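Local coordinates for glycoside hydrolase family 31 (Trueperella pyogenes, PDB 5I0F), which degrades cycloalternan, a cyclic oligosaccharide of alpha-linked glucose units, through a covalent glycosyl-enzyme intermediate, at residues G189-S194 with A241-D246; V219-R224 with D660-W665; A539-I544 with P681-G686; G616-L621 with V718-I723; W699-S704 with P724-V729. One frame throughout, in Å; residues are numbered along the deposited sequence.

Interaction 1. Residues G189-S194 with A241-D246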
# COMPACT_ATOMS: atom_id res chain seq x y z
N GLY A 189 21.82 -5.47 -1.86
CA GLY A 189 22.21 -4.91 -3.15
C GLY A 189 21.35 -3.76 -3.66
O GLY A 189 21.70 -3.12 -4.65
N LEU A 190 20.21 -3.50 -3.00
CA LEU A 190 19.25 -2.52 -3.45
C LEU A 190 19.29 -1.27 -2.57
O LEU A 190 19.71 -1.33 -1.40
CB LEU A 190 17.82 -3.10 -3.41
CG LEU A 190 17.52 -4.36 -4.24
CD1 LEU A 190 16.03 -4.72 -4.13
CD2 LEU A 190 17.94 -4.18 -5.69
N ARG A 191 18.89 -0.16 -3.17
CA ARG A 191 18.58 1.06 -2.44
C ARG A 191 17.06 1.24 -2.50
O ARG A 191 16.46 1.13 -3.57
CB ARG A 191 19.26 2.29 -3.04
CG ARG A 191 20.77 2.17 -3.15
CD ARG A 191 21.42 3.39 -3.79
NE ARG A 191 22.86 3.14 -3.95
CZ ARG A 191 23.44 2.48 -4.96
NH1 ARG A 191 22.75 2.03 -6.01
NH2 ARG A 191 24.77 2.29 -4.94
N LEU A 192 16.45 1.51 -1.36
CA LEU A 192 15.00 1.66 -1.29
C LEU A 192 14.61 2.65 -0.21
O LEU A 192 15.47 3.30 0.37
CB LEU A 192 14.36 0.29 -1.04
CG LEU A 192 14.76 -0.34 0.29
CD1 LEU A 192 13.57 -0.97 0.95
CD2 LEU A 192 15.86 -1.36 0.13
N ASP A 193 13.32 2.81 0.04
CA ASP A 193 12.86 3.65 1.13
C ASP A 193 11.55 3.09 1.67
O ASP A 193 11.02 2.12 1.13
CB ASP A 193 12.80 5.15 0.70
CG ASP A 193 11.64 5.49 -0.26
OD1 ASP A 193 11.03 4.60 -0.90
OD2 ASP A 193 11.32 6.70 -0.37
N SER A 194 11.09 3.66 2.78
CA SER A 194 9.85 3.28 3.41
C SER A 194 8.98 4.52 3.61
O SER A 194 9.11 5.24 4.63
CB SER A 194 10.11 2.54 4.73
OG SER A 194 10.56 1.21 4.41
N ALA A 241 23.82 -2.42 1.47
CA ALA A 241 25.09 -2.92 0.99
C ALA A 241 25.24 -2.81 -0.54
O ALA A 241 25.80 -3.72 -1.18
CB ALA A 241 25.33 -4.35 1.47
N ALA A 242 24.72 -1.72 -1.11
CA ALA A 242 24.84 -1.44 -2.53
C ALA A 242 26.08 -0.59 -2.74
O ALA A 242 26.98 -0.98 -3.46
CB ALA A 242 23.60 -0.73 -3.06
N THR A 243 26.18 0.54 -2.03
CA THR A 243 27.35 1.44 -2.16
C THR A 243 28.61 0.93 -1.45
O THR A 243 29.70 0.97 -2.02
CB THR A 243 27.02 2.84 -1.61
OG1 THR A 243 25.82 3.30 -2.21
CG2 THR A 243 28.16 3.84 -1.93
N VAL A 244 28.46 0.53 -0.18
CA VAL A 244 29.54 -0.09 0.58
C VAL A 244 29.08 -1.53 0.85
O VAL A 244 28.07 -1.75 1.50
CB VAL A 244 29.79 0.68 1.90
CG1 VAL A 244 30.89 0.03 2.70
CG2 VAL A 244 30.12 2.15 1.61
N SER A 245 29.85 -2.50 0.34
CA SER A 245 29.34 -3.86 0.20
C SER A 245 29.13 -4.64 1.51
O SER A 245 28.58 -5.75 1.46
CB SER A 245 30.21 -4.66 -0.78
OG SER A 245 31.49 -4.85 -0.25
N ASP A 246 29.54 -4.07 2.64
CA ASP A 246 29.29 -4.66 3.96
C ASP A 246 28.61 -3.71 4.95
O ASP A 246 28.69 -3.92 6.18
CB ASP A 246 30.60 -5.20 4.56
CG ASP A 246 31.69 -4.15 4.65
OD1 ASP A 246 31.42 -2.93 4.49
OD2 ASP A 246 32.87 -4.53 4.88
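Gly189 meets Ala242 where the edge strand 191-194 of a six-stranded antiparallel beta-sheet begins beside the loop 241-246, which joins strands 236-240 and 247-253. The two backbones are nearest here, and Gly189 O lies 3.4 Å from Ala242 CB. Gly189 has a positive phi (96°), a backbone shape that favours glycine. Leu190 turns its side chain from the loop and adds little; its backbone, like that of Gly189, is bonded to Val240. Arg191 carries the contact. Its chain runs extended from CG to NE and lays the guanidinium over the loop, with Ala242 CB 3.7 Å above the centre of one face. Asp239 forms a salt bridge with Arg191 NE and also a hydrogen bond with Thr243 OG1, so it is shared by both partners at this surface contact. At the guanidinium edge, Arg191 NH2 donates to Thr243 OG1 at 3.1 Å, the N-H...O angle being 160° and the oxygen lying in the guanidinium plane.

Interaction 2. Residues V219-R224 with D660-W665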
# COMPACT_ATOMS: atom_id res chain seq x y z
N VAL A 219 19.60 -12.54 7.86
CA VAL A 219 19.67 -13.99 8.11
C VAL A 219 20.93 -14.54 7.47
O VAL A 219 21.17 -14.29 6.29
CB VAL A 219 18.42 -14.71 7.55
CG1 VAL A 219 18.43 -16.18 7.94
CG2 VAL A 219 17.16 -14.03 8.07
N ASN A 220 21.73 -15.27 8.24
CA ASN A 220 22.96 -15.89 7.71
C ASN A 220 22.68 -17.31 7.24
O ASN A 220 21.56 -17.80 7.38
CB ASN A 220 24.14 -15.78 8.70
CG ASN A 220 24.07 -16.76 9.87
OD1 ASN A 220 23.35 -17.76 9.87
ND2 ASN A 220 24.89 -16.49 10.87
N GLU A 221 23.69 -17.96 6.69
CA GLU A 221 23.51 -19.27 6.08
C GLU A 221 23.80 -20.42 7.04
O GLU A 221 23.76 -21.58 6.63
CB GLU A 221 24.34 -19.35 4.79
CG GLU A 221 23.74 -18.43 3.73
CD GLU A 221 24.46 -18.45 2.39
OE1 GLU A 221 25.50 -19.10 2.29
OE2 GLU A 221 23.97 -17.79 1.45
N ALA A 222 24.08 -20.08 8.29
CA ALA A 222 24.11 -21.01 9.42
C ALA A 222 22.78 -21.10 10.16
O ALA A 222 22.66 -21.88 11.09
CB ALA A 222 25.18 -20.57 10.40
N GLY A 223 21.79 -20.28 9.79
CA GLY A 223 20.49 -20.29 10.46
C GLY A 223 20.29 -19.28 11.59
O GLY A 223 19.31 -19.36 12.32
N ARG A 224 21.22 -18.36 11.78
CA ARG A 224 21.04 -17.35 12.82
C ARG A 224 20.59 -16.06 12.17
O ARG A 224 20.89 -15.81 11.00
CB ARG A 224 22.32 -17.16 13.62
CG ARG A 224 22.85 -18.45 14.27
CD ARG A 224 21.79 -19.30 14.97
NE ARG A 224 21.26 -18.70 16.21
CZ ARG A 224 20.26 -19.19 16.94
NH1 ARG A 224 19.59 -20.29 16.58
NH2 ARG A 224 19.90 -18.56 18.06
N ASP A 660 19.35 -22.82 7.82
CA ASP A 660 20.70 -23.42 7.77
C ASP A 660 21.04 -24.09 6.41
O ASP A 660 22.10 -24.66 6.25
CB ASP A 660 20.92 -24.37 8.96
CG ASP A 660 19.99 -25.56 8.94
OD1 ASP A 660 19.14 -25.66 8.02
OD2 ASP A 660 20.11 -26.39 9.86
N ASP A 661 20.14 -24.00 5.44
CA ASP A 661 20.36 -24.55 4.11
C ASP A 661 20.55 -23.41 3.11
O ASP A 661 19.59 -22.75 2.77
CB ASP A 661 19.15 -25.38 3.72
CG ASP A 661 19.34 -26.12 2.41
OD1 ASP A 661 20.21 -25.78 1.59
OD2 ASP A 661 18.57 -27.06 2.21
N PRO A 662 21.78 -23.18 2.63
CA PRO A 662 22.02 -22.03 1.76
C PRO A 662 21.32 -22.08 0.39
O PRO A 662 21.12 -21.03 -0.21
CB PRO A 662 23.55 -22.01 1.58
CG PRO A 662 24.10 -23.18 2.29
CD PRO A 662 22.98 -24.03 2.79
N GLU A 663 20.94 -23.26 -0.08
CA GLU A 663 20.26 -23.40 -1.38
C GLU A 663 18.86 -22.76 -1.45
O GLU A 663 18.39 -22.46 -2.53
CB GLU A 663 20.21 -24.89 -1.78
CG GLU A 663 19.46 -25.24 -3.08
CD GLU A 663 20.09 -24.75 -4.38
OE1 GLU A 663 21.27 -24.31 -4.34
OE2 GLU A 663 19.43 -24.84 -5.47
N ILE A 664 18.21 -22.51 -0.31
CA ILE A 664 16.89 -21.88 -0.32
C ILE A 664 16.88 -20.51 -1.03
O ILE A 664 15.88 -20.14 -1.65
CB ILE A 664 16.29 -21.74 1.10
CG1 ILE A 664 17.12 -20.80 1.99
CG2 ILE A 664 16.09 -23.10 1.75
CD1 ILE A 664 16.53 -20.54 3.36
N TRP A 665 18.00 -19.79 -1.02
CA TRP A 665 18.01 -18.41 -1.57
C TRP A 665 17.98 -18.41 -3.10
O TRP A 665 17.57 -17.42 -3.71
CB TRP A 665 19.20 -17.61 -1.00
CG TRP A 665 19.08 -17.52 0.48
CD1 TRP A 665 19.75 -18.29 1.41
CD2 TRP A 665 18.20 -16.67 1.23
NE1 TRP A 665 19.35 -17.94 2.68
CE2 TRP A 665 18.41 -16.95 2.60
CE3 TRP A 665 17.27 -15.69 0.87
CZ2 TRP A 665 17.71 -16.28 3.63
CZ3 TRP A 665 16.58 -15.00 1.89
CH2 TRP A 665 16.81 -15.32 3.26
O HOH W 1 24.76 -23.95 6.94
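Asp660 comes up against the turn 220-223, its CB resting 3.7 Å from Ala222 O, while its carboxylate is directed off the turn. Its backbone N lies 3.8 Å from Gly223 CA, a close approach of the two backbones at a glycine of positive phi. Within the turn, Asn220 OD1 accepts from Arg224 N at 2.9 Å. A water ties the two backbones together, donating to Asp660 O at 2.8 Å and to Glu221 O. Asp661 turns back on its own segment: OD1 accepts from Glu663 N in an Asx turn that leads into the 3-10 segment 662-665. Pro662 CB then touches the end of Glu221, 3.6 Å from OE1, the two side chains crossing at about a right angle. Glu221 reaches it with its chain extended beyond CG (chi2 -179°), and the other oxygen, OE2, is bonded to His174. Trp665 closes the contact. Its ring stacks with His174, and its CZ2 approaches Val219 CB at 4.3 Å. This is a water-bridged surface contact between a loop of the family 31 C-terminal domain and the turn of the beta hairpin 212-219/225-230.

Interaction 3. Residues A539-I544 with P681-G686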
# COMPACT_ATOMS: atom_id res chain seq x y z
N ALA A 539 3.53 -9.57 -13.29
CA ALA A 539 2.75 -9.16 -12.12
C ALA A 539 2.43 -10.33 -11.17
O ALA A 539 2.42 -10.15 -9.94
CB ALA A 539 1.47 -8.45 -12.56
N PHE A 540 2.16 -11.50 -11.74
CA PHE A 540 1.99 -12.75 -10.98
C PHE A 540 3.24 -13.03 -10.14
O PHE A 540 3.14 -13.21 -8.91
CB PHE A 540 1.67 -13.88 -12.00
CG PHE A 540 1.49 -15.27 -11.44
CD1 PHE A 540 1.27 -15.53 -10.10
CD2 PHE A 540 1.51 -16.35 -12.33
CE1 PHE A 540 1.08 -16.82 -9.64
CE2 PHE A 540 1.31 -17.65 -11.87
CZ PHE A 540 1.12 -17.89 -10.53
N ARG A 541 4.42 -13.03 -10.77
CA ARG A 541 5.66 -13.23 -10.02
C ARG A 541 5.86 -12.19 -8.93
O ARG A 541 6.25 -12.54 -7.79
CB ARG A 541 6.88 -13.25 -10.94
CG ARG A 541 6.86 -14.45 -11.88
CD ARG A 541 8.08 -14.57 -12.79
NE ARG A 541 8.11 -13.57 -13.86
CZ ARG A 541 7.73 -13.74 -15.14
NH1 ARG A 541 7.82 -12.72 -15.97
NH2 ARG A 541 7.25 -14.90 -15.61
N SER A 542 5.60 -10.92 -9.26
CA SER A 542 5.73 -9.83 -8.27
C SER A 542 4.80 -10.00 -7.10
O SER A 542 5.17 -9.72 -5.94
CB SER A 542 5.51 -8.46 -8.90
OG SER A 542 6.56 -8.20 -9.83
N SER A 543 3.60 -10.49 -7.38
CA SER A 543 2.59 -10.69 -6.34
C SER A 543 3.01 -11.79 -5.36
O SER A 543 2.79 -11.65 -4.17
CB SER A 543 1.19 -10.92 -6.92
OG SER A 543 0.76 -9.85 -7.80
N ILE A 544 3.64 -12.87 -5.84
CA ILE A 544 4.17 -13.91 -4.93
C ILE A 544 5.20 -13.30 -3.96
O ILE A 544 5.17 -13.54 -2.76
CB ILE A 544 4.79 -15.09 -5.71
CG1 ILE A 544 3.73 -15.78 -6.57
CG2 ILE A 544 5.46 -16.10 -4.75
CD1 ILE A 544 4.31 -16.70 -7.64
N PRO A 681 4.45 -22.17 -7.21
CA PRO A 681 3.64 -21.73 -8.36
C PRO A 681 4.35 -21.80 -9.70
O PRO A 681 5.56 -21.52 -9.77
CB PRO A 681 3.32 -20.27 -8.00
CG PRO A 681 3.34 -20.24 -6.50
CD PRO A 681 4.47 -21.14 -6.14
N VAL A 682 3.61 -22.13 -10.75
CA VAL A 682 4.15 -22.23 -12.10
C VAL A 682 3.95 -20.87 -12.75
O VAL A 682 2.82 -20.48 -13.02
CB VAL A 682 3.44 -23.34 -12.90
CG1 VAL A 682 3.98 -23.43 -14.34
CG2 VAL A 682 3.62 -24.66 -12.18
N THR A 683 5.04 -20.16 -12.99
CA THR A 683 5.01 -18.73 -13.34
C THR A 683 5.52 -18.39 -14.72
O THR A 683 5.79 -17.21 -15.01
CB THR A 683 5.81 -17.93 -12.31
OG1 THR A 683 7.16 -18.39 -12.27
CG2 THR A 683 5.19 -18.08 -10.92
N ALA A 684 5.64 -19.38 -15.59
CA ALA A 684 6.07 -19.14 -16.96
C ALA A 684 5.08 -19.77 -17.96
O ALA A 684 4.63 -20.91 -17.75
CB ALA A 684 7.47 -19.71 -17.18
N PRO A 685 4.75 -19.04 -19.06
CA PRO A 685 3.90 -19.66 -20.06
C PRO A 685 4.59 -20.81 -20.77
O PRO A 685 5.81 -20.79 -20.97
CB PRO A 685 3.61 -18.52 -21.05
CG PRO A 685 4.72 -17.54 -20.86
CD PRO A 685 5.15 -17.67 -19.43
N GLY A 686 3.82 -21.83 -21.10
CA GLY A 686 4.30 -22.94 -21.89
C GLY A 686 5.00 -23.99 -21.07
O GLY A 686 5.52 -24.95 -21.64
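Thr683 fits between three side chains of helix 537-551, and most of the contact is apolar. Its CG2 lies over one face of the Phe540 ring, displaced toward the rim, in a CH-pi contact 4.2 Å from the ring centroid and 17° off the normal. The same methyl meets Ile544 CD1 tip to tip at 3.7 Å, and Thr683 CB packs against Arg541 CG at 3.7 Å. Phe540 presents its ring to the loop with CG anti to the backbone N (chi1 179°), while Trp560 meets the ring with nearly parallel planes. Pro681 CB packs on Ile544 CD1, these two side chains sliding past each other in opposite directions, and reaches Phe540 CZ at 4.1 Å. The contact joins the (beta/alpha)8 barrel to the C-terminal beta domain: the helix follows barrel strand 527-529, and the loop 681-686 lies between strands 677-679 and 689-694. The polar contact is made by Arg541. Its chain bends at chi3 (-72°), and NH2 donates to Thr683 O at 2.8 Å; it approaches nearly along the C=O axis, but the bond is bent at the hydrogen. Glu538 forms a salt bridge with Arg541 NH1. Val682 O, 3.4 Å from Phe540 CE2, is buried with no polar partner in the model.

Interaction 4. Residues G616-L621 with V718-I723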
# COMPACT_ATOMS: atom_id res chain seq x y z
N GLY A 616 -13.05 -23.24 -22.51
CA GLY A 616 -14.17 -23.73 -21.71
C GLY A 616 -13.73 -24.51 -20.48
O GLY A 616 -14.38 -24.42 -19.45
N GLU A 617 -12.62 -25.24 -20.57
CA GLU A 617 -12.10 -25.99 -19.41
C GLU A 617 -11.73 -25.14 -18.15
O GLU A 617 -11.57 -25.69 -17.05
CB GLU A 617 -10.93 -26.89 -19.81
CG GLU A 617 -9.64 -26.17 -20.16
CD GLU A 617 -8.68 -27.01 -21.03
OE1 GLU A 617 -8.64 -28.24 -20.87
OE2 GLU A 617 -7.97 -26.43 -21.89
N LEU A 618 -11.63 -23.81 -18.28
CA LEU A 618 -11.38 -22.97 -17.10
C LEU A 618 -12.46 -23.08 -16.03
O LEU A 618 -12.17 -22.89 -14.85
CB LEU A 618 -11.20 -21.50 -17.48
CG LEU A 618 -9.96 -21.12 -18.28
CD1 LEU A 618 -9.94 -19.60 -18.41
CD2 LEU A 618 -8.69 -21.62 -17.61
N ILE A 619 -13.71 -23.35 -16.42
CA ILE A 619 -14.78 -23.49 -15.41
C ILE A 619 -14.54 -24.77 -14.60
O ILE A 619 -14.55 -24.72 -13.37
CB ILE A 619 -16.21 -23.41 -16.01
CG1 ILE A 619 -16.38 -22.12 -16.84
CG2 ILE A 619 -17.24 -23.41 -14.90
CD1 ILE A 619 -17.72 -22.02 -17.53
N ASP A 620 -14.26 -25.89 -15.28
CA ASP A 620 -13.91 -27.16 -14.59
C ASP A 620 -12.67 -26.99 -13.72
O ASP A 620 -12.61 -27.51 -12.62
CB ASP A 620 -13.67 -28.30 -15.59
CG ASP A 620 -14.96 -28.98 -16.08
OD1 ASP A 620 -16.09 -28.69 -15.62
OD2 ASP A 620 -14.83 -29.87 -16.95
N LEU A 621 -11.68 -26.24 -14.21
CA LEU A 621 -10.47 -25.96 -13.41
C LEU A 621 -10.79 -25.18 -12.13
O LEU A 621 -10.25 -25.49 -11.08
CB LEU A 621 -9.42 -25.19 -14.21
CG LEU A 621 -7.99 -25.65 -14.00
CD1 LEU A 621 -7.80 -27.10 -14.50
CD2 LEU A 621 -7.00 -24.72 -14.70
N VAL A 718 3.52 -30.64 -14.98
CA VAL A 718 2.55 -29.63 -14.53
C VAL A 718 1.46 -29.33 -15.57
O VAL A 718 1.41 -28.24 -16.17
CB VAL A 718 3.25 -28.34 -14.04
CG1 VAL A 718 3.93 -28.59 -12.71
CG2 VAL A 718 4.25 -27.79 -15.05
N GLY A 719 0.54 -30.28 -15.75
CA GLY A 719 -0.72 -29.98 -16.43
C GLY A 719 -1.43 -28.86 -15.65
O GLY A 719 -1.07 -28.57 -14.50
N TRP A 720 -2.46 -28.27 -16.23
CA TRP A 720 -3.12 -27.13 -15.57
C TRP A 720 -3.83 -27.52 -14.27
O TRP A 720 -4.06 -26.67 -13.42
CB TRP A 720 -4.09 -26.45 -16.54
CG TRP A 720 -3.42 -25.71 -17.67
CD1 TRP A 720 -2.10 -25.75 -18.04
CD2 TRP A 720 -4.07 -24.84 -18.60
NE1 TRP A 720 -1.90 -24.97 -19.15
CE2 TRP A 720 -3.09 -24.39 -19.51
CE3 TRP A 720 -5.39 -24.41 -18.75
CZ2 TRP A 720 -3.39 -23.50 -20.56
CZ3 TRP A 720 -5.69 -23.51 -19.80
CH2 TRP A 720 -4.68 -23.07 -20.68
N ASP A 721 -4.16 -28.80 -14.12
CA ASP A 721 -4.73 -29.34 -12.88
C ASP A 721 -3.72 -29.62 -11.77
O ASP A 721 -4.11 -30.10 -10.71
CB ASP A 721 -5.59 -30.59 -13.16
CG ASP A 721 -4.86 -31.66 -13.89
OD1 ASP A 721 -3.72 -31.48 -14.37
OD2 ASP A 721 -5.45 -32.73 -14.05
N ILE A 722 -2.44 -29.30 -11.99
CA ILE A 722 -1.37 -29.44 -10.98
C ILE A 722 -0.71 -28.08 -10.70
O ILE A 722 -0.41 -27.35 -11.63
CB ILE A 722 -0.25 -30.38 -11.49
CG1 ILE A 722 -0.83 -31.76 -11.88
CG2 ILE A 722 0.91 -30.51 -10.50
CD1 ILE A 722 -1.37 -32.57 -10.72
N ILE A 723 -0.49 -27.79 -9.43
CA ILE A 723 0.52 -26.83 -8.99
C ILE A 723 1.43 -27.63 -8.04
O ILE A 723 0.92 -28.31 -7.17
CB ILE A 723 -0.07 -25.57 -8.30
CG1 ILE A 723 1.06 -24.71 -7.70
CG2 ILE A 723 -1.13 -25.90 -7.25
CD1 ILE A 723 0.60 -23.43 -7.03
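Leu621 leans on the backbone and CB of Trp720 with both of its methyl groups. CD2 lies 3.8 Å from Trp720 O and 3.9 Å from Trp720 CB, while CD1 approaches Asp721 N at 4.0 Å. Its chi1 of -139° falls away from the staggered positions, and the side chain crosses that of Trp720 at about a right angle. Trp720 holds CG anti to the carbonyl carbon, beside the backbone N (chi1 -70°), and its indole extends toward the start of the helix. There CZ3 meets Leu618 CD2 at 4.2 Å, with the two side chains crossing obliquely, and Glu617 OE2 lies 4.3 Å from the same Trp720 CZ3. Asp721 turns its carboxylate from the helix. No hydrogen bond joins the two segments, but farther along the same helix Tyr625 bonds to Trp720 O and His624 to Asp721 O. Trp720 also packs on Ala576 of helix 572-583. The contact sets a type I beta turn, Gly719 to Ile722, from the C-terminal beta domain against the first turn of the long helix 617-646.

Interaction 5. Residues W699-S704 with P724-V729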
# COMPACT_ATOMS: atom_id res chain seq x y z
N TRP A 699 9.31 -35.86 1.76
CA TRP A 699 8.24 -35.04 1.20
C TRP A 699 7.33 -35.90 0.35
O TRP A 699 7.80 -36.78 -0.37
CB TRP A 699 8.84 -33.90 0.37
CG TRP A 699 9.62 -32.93 1.20
CD1 TRP A 699 10.96 -32.97 1.47
CD2 TRP A 699 9.11 -31.76 1.86
NE1 TRP A 699 11.31 -31.91 2.28
CE2 TRP A 699 10.20 -31.16 2.53
CE3 TRP A 699 7.85 -31.18 1.96
CZ2 TRP A 699 10.07 -29.98 3.28
CZ3 TRP A 699 7.70 -30.02 2.71
CH2 TRP A 699 8.81 -29.42 3.36
N GLU A 700 6.02 -35.66 0.47
CA GLU A 700 4.98 -36.39 -0.25
C GLU A 700 4.34 -35.45 -1.28
O GLU A 700 3.97 -34.32 -0.93
CB GLU A 700 3.92 -36.90 0.76
CG GLU A 700 2.72 -37.62 0.15
CD GLU A 700 1.82 -38.37 1.16
OE1 GLU A 700 2.15 -38.45 2.37
OE2 GLU A 700 0.76 -38.91 0.72
N ASP A 701 4.21 -35.90 -2.53
CA ASP A 701 3.48 -35.16 -3.57
C ASP A 701 2.02 -35.05 -3.16
O ASP A 701 1.38 -36.05 -2.81
CB ASP A 701 3.59 -35.83 -4.94
CG ASP A 701 3.09 -34.94 -6.08
OD1 ASP A 701 1.87 -34.94 -6.37
OD2 ASP A 701 3.92 -34.25 -6.69
N TYR A 702 1.50 -33.82 -3.19
CA TYR A 702 0.14 -33.56 -2.73
C TYR A 702 -0.92 -34.28 -3.57
O TYR A 702 -2.00 -34.62 -3.06
CB TYR A 702 -0.10 -32.06 -2.81
CG TYR A 702 -1.35 -31.58 -2.13
CD1 TYR A 702 -1.35 -31.34 -0.76
CD2 TYR A 702 -2.52 -31.32 -2.86
CE1 TYR A 702 -2.47 -30.86 -0.12
CE2 TYR A 702 -3.65 -30.85 -2.22
CZ TYR A 702 -3.61 -30.62 -0.85
OH TYR A 702 -4.71 -30.15 -0.18
N TRP A 703 -0.61 -34.48 -4.85
CA TRP A 703 -1.57 -34.95 -5.84
C TRP A 703 -1.48 -36.46 -6.07
O TRP A 703 -2.51 -37.11 -6.23
CB TRP A 703 -1.38 -34.21 -7.17
CG TRP A 703 -1.26 -32.72 -7.00
CD1 TRP A 703 -0.12 -31.98 -7.04
CD2 TRP A 703 -2.33 -31.82 -6.71
NE1 TRP A 703 -0.42 -30.65 -6.82
CE2 TRP A 703 -1.77 -30.54 -6.60
CE3 TRP A 703 -3.71 -31.98 -6.54
CZ2 TRP A 703 -2.53 -29.41 -6.33
CZ3 TRP A 703 -4.47 -30.86 -6.28
CH2 TRP A 703 -3.88 -29.59 -6.17
N SER A 704 -0.26 -37.01 -6.08
CA SER A 704 -0.03 -38.41 -6.44
C SER A 704 0.39 -39.31 -5.29
O SER A 704 0.43 -40.52 -5.47
CB SER A 704 1.05 -38.49 -7.51
OG SER A 704 2.31 -38.12 -6.98
N PRO A 724 2.77 -27.54 -8.21
CA PRO A 724 3.64 -28.33 -7.36
C PRO A 724 3.50 -27.98 -5.87
O PRO A 724 3.67 -26.82 -5.47
CB PRO A 724 5.04 -28.03 -7.89
CG PRO A 724 4.83 -27.66 -9.31
CD PRO A 724 3.52 -26.92 -9.31
N VAL A 725 3.14 -28.99 -5.09
CA VAL A 725 2.88 -28.85 -3.67
C VAL A 725 3.39 -30.12 -3.03
O VAL A 725 3.01 -31.22 -3.48
CB VAL A 725 1.37 -28.69 -3.35
CG1 VAL A 725 1.12 -28.77 -1.85
CG2 VAL A 725 0.84 -27.36 -3.90
N TYR A 726 4.23 -29.97 -2.01
CA TYR A 726 4.83 -31.11 -1.31
C TYR A 726 4.50 -31.02 0.18
O TYR A 726 4.59 -29.94 0.75
CB TYR A 726 6.34 -31.13 -1.53
CG TYR A 726 6.69 -31.27 -3.00
CD1 TYR A 726 6.77 -30.16 -3.82
CD2 TYR A 726 6.91 -32.54 -3.58
CE1 TYR A 726 7.10 -30.27 -5.17
CE2 TYR A 726 7.23 -32.67 -4.93
CZ TYR A 726 7.33 -31.54 -5.72
OH TYR A 726 7.63 -31.62 -7.07
N ARG A 727 4.07 -32.13 0.77
CA ARG A 727 3.72 -32.19 2.18
C ARG A 727 4.80 -32.92 2.96
O ARG A 727 5.24 -34.00 2.53
CB ARG A 727 2.39 -32.92 2.38
CG ARG A 727 1.92 -33.00 3.84
CD ARG A 727 0.86 -34.09 4.04
NE ARG A 727 -0.28 -33.82 3.19
CZ ARG A 727 -0.91 -34.68 2.39
NH1 ARG A 727 -0.60 -35.98 2.30
NH2 ARG A 727 -1.93 -34.21 1.66
N ARG A 728 5.20 -32.38 4.11
CA ARG A 728 6.18 -33.07 4.96
C ARG A 728 5.66 -34.44 5.33
O ARG A 728 4.49 -34.60 5.64
CB ARG A 728 6.45 -32.31 6.25
CG ARG A 728 7.15 -30.98 6.08
CD ARG A 728 7.78 -30.49 7.37
NE ARG A 728 6.84 -30.47 8.50
CZ ARG A 728 7.14 -30.05 9.73
NH1 ARG A 728 8.35 -29.58 10.01
NH2 ARG A 728 6.24 -30.08 10.70
N VAL A 729 6.53 -35.45 5.26
CA VAL A 729 6.15 -36.80 5.62
C VAL A 729 6.30 -36.94 7.13
O VAL A 729 7.40 -36.88 7.65
CB VAL A 729 6.99 -37.85 4.87
CG1 VAL A 729 6.81 -39.25 5.47
CG2 VAL A 729 6.62 -37.85 3.40
O HOH W 2 3.68 -31.57 -6.35
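Trp699 turns one indole face to the Arg728 side chain, whose CG is 3.5 Å from Trp699 CZ3. Ring and guanidinium planes are 50° apart, and Arg728 carries its charged end on to a salt bridge with Glu676. Trp699 CE3 also packs on Tyr726 CB at 3.8 Å. On the other face of the sheet, Glu700 and Arg727 lie side by side and point the same way. Both start with CG anti to the backbone N, but Arg727 bends at chi3 (-59°), and its NH1 forms a long salt bridge to Glu700 OE2 at 3.6 Å; the carboxylate and guanidinium planes are 74° apart. Between these side chains run two neighbouring antiparallel strands of the C-terminal beta domain. In this segment pair Glu700 and Arg727 form the hydrogen-bonded pair, each backbone N 2.8 Å from the other's O, flanked by non-hydrogen-bonded pairs Trp699-Arg728 and Asp701-Tyr726. Tyr702 N adds a bond to Val725 O, and Tyr702 CB lies alongside Val725 CG1 at 3.6 Å. Past the strand, Asp701 OD1 accepts from Trp703 N and Ser704 N on opposite faces of its plane, an Asx turn to Trp703 N widened by Ser704 N into an Asx motif. Asp701 OD2, paired with Arg716, receives a water at 2.7 Å that in turn accepts from Val725 N.

Overall arrangement
Interactions 3, 4 and 5 form a connected group; 3 and 4 join the barrel domain to the C-terminal domain, and 5 lies within the latter. Val682 of interaction 3 packs on Val718 of interaction 4 and on Pro724 of interaction 5, while Ile723 O of interaction 4 lies 2.7 Å from Trp703 NE1 of interaction 5, a probable hydrogen bond. Interactions 1 and 2 stand apart, their centres about 20 Å from each other; neither touches the group, although interaction 2 comes within about 9 Å of interaction 5 (nearest atoms). Interaction 3 lies on the helix that follows the glycan-binding Asp532 in sequence, with the Phe540 side chain about 13 Å from a bound calcium ion.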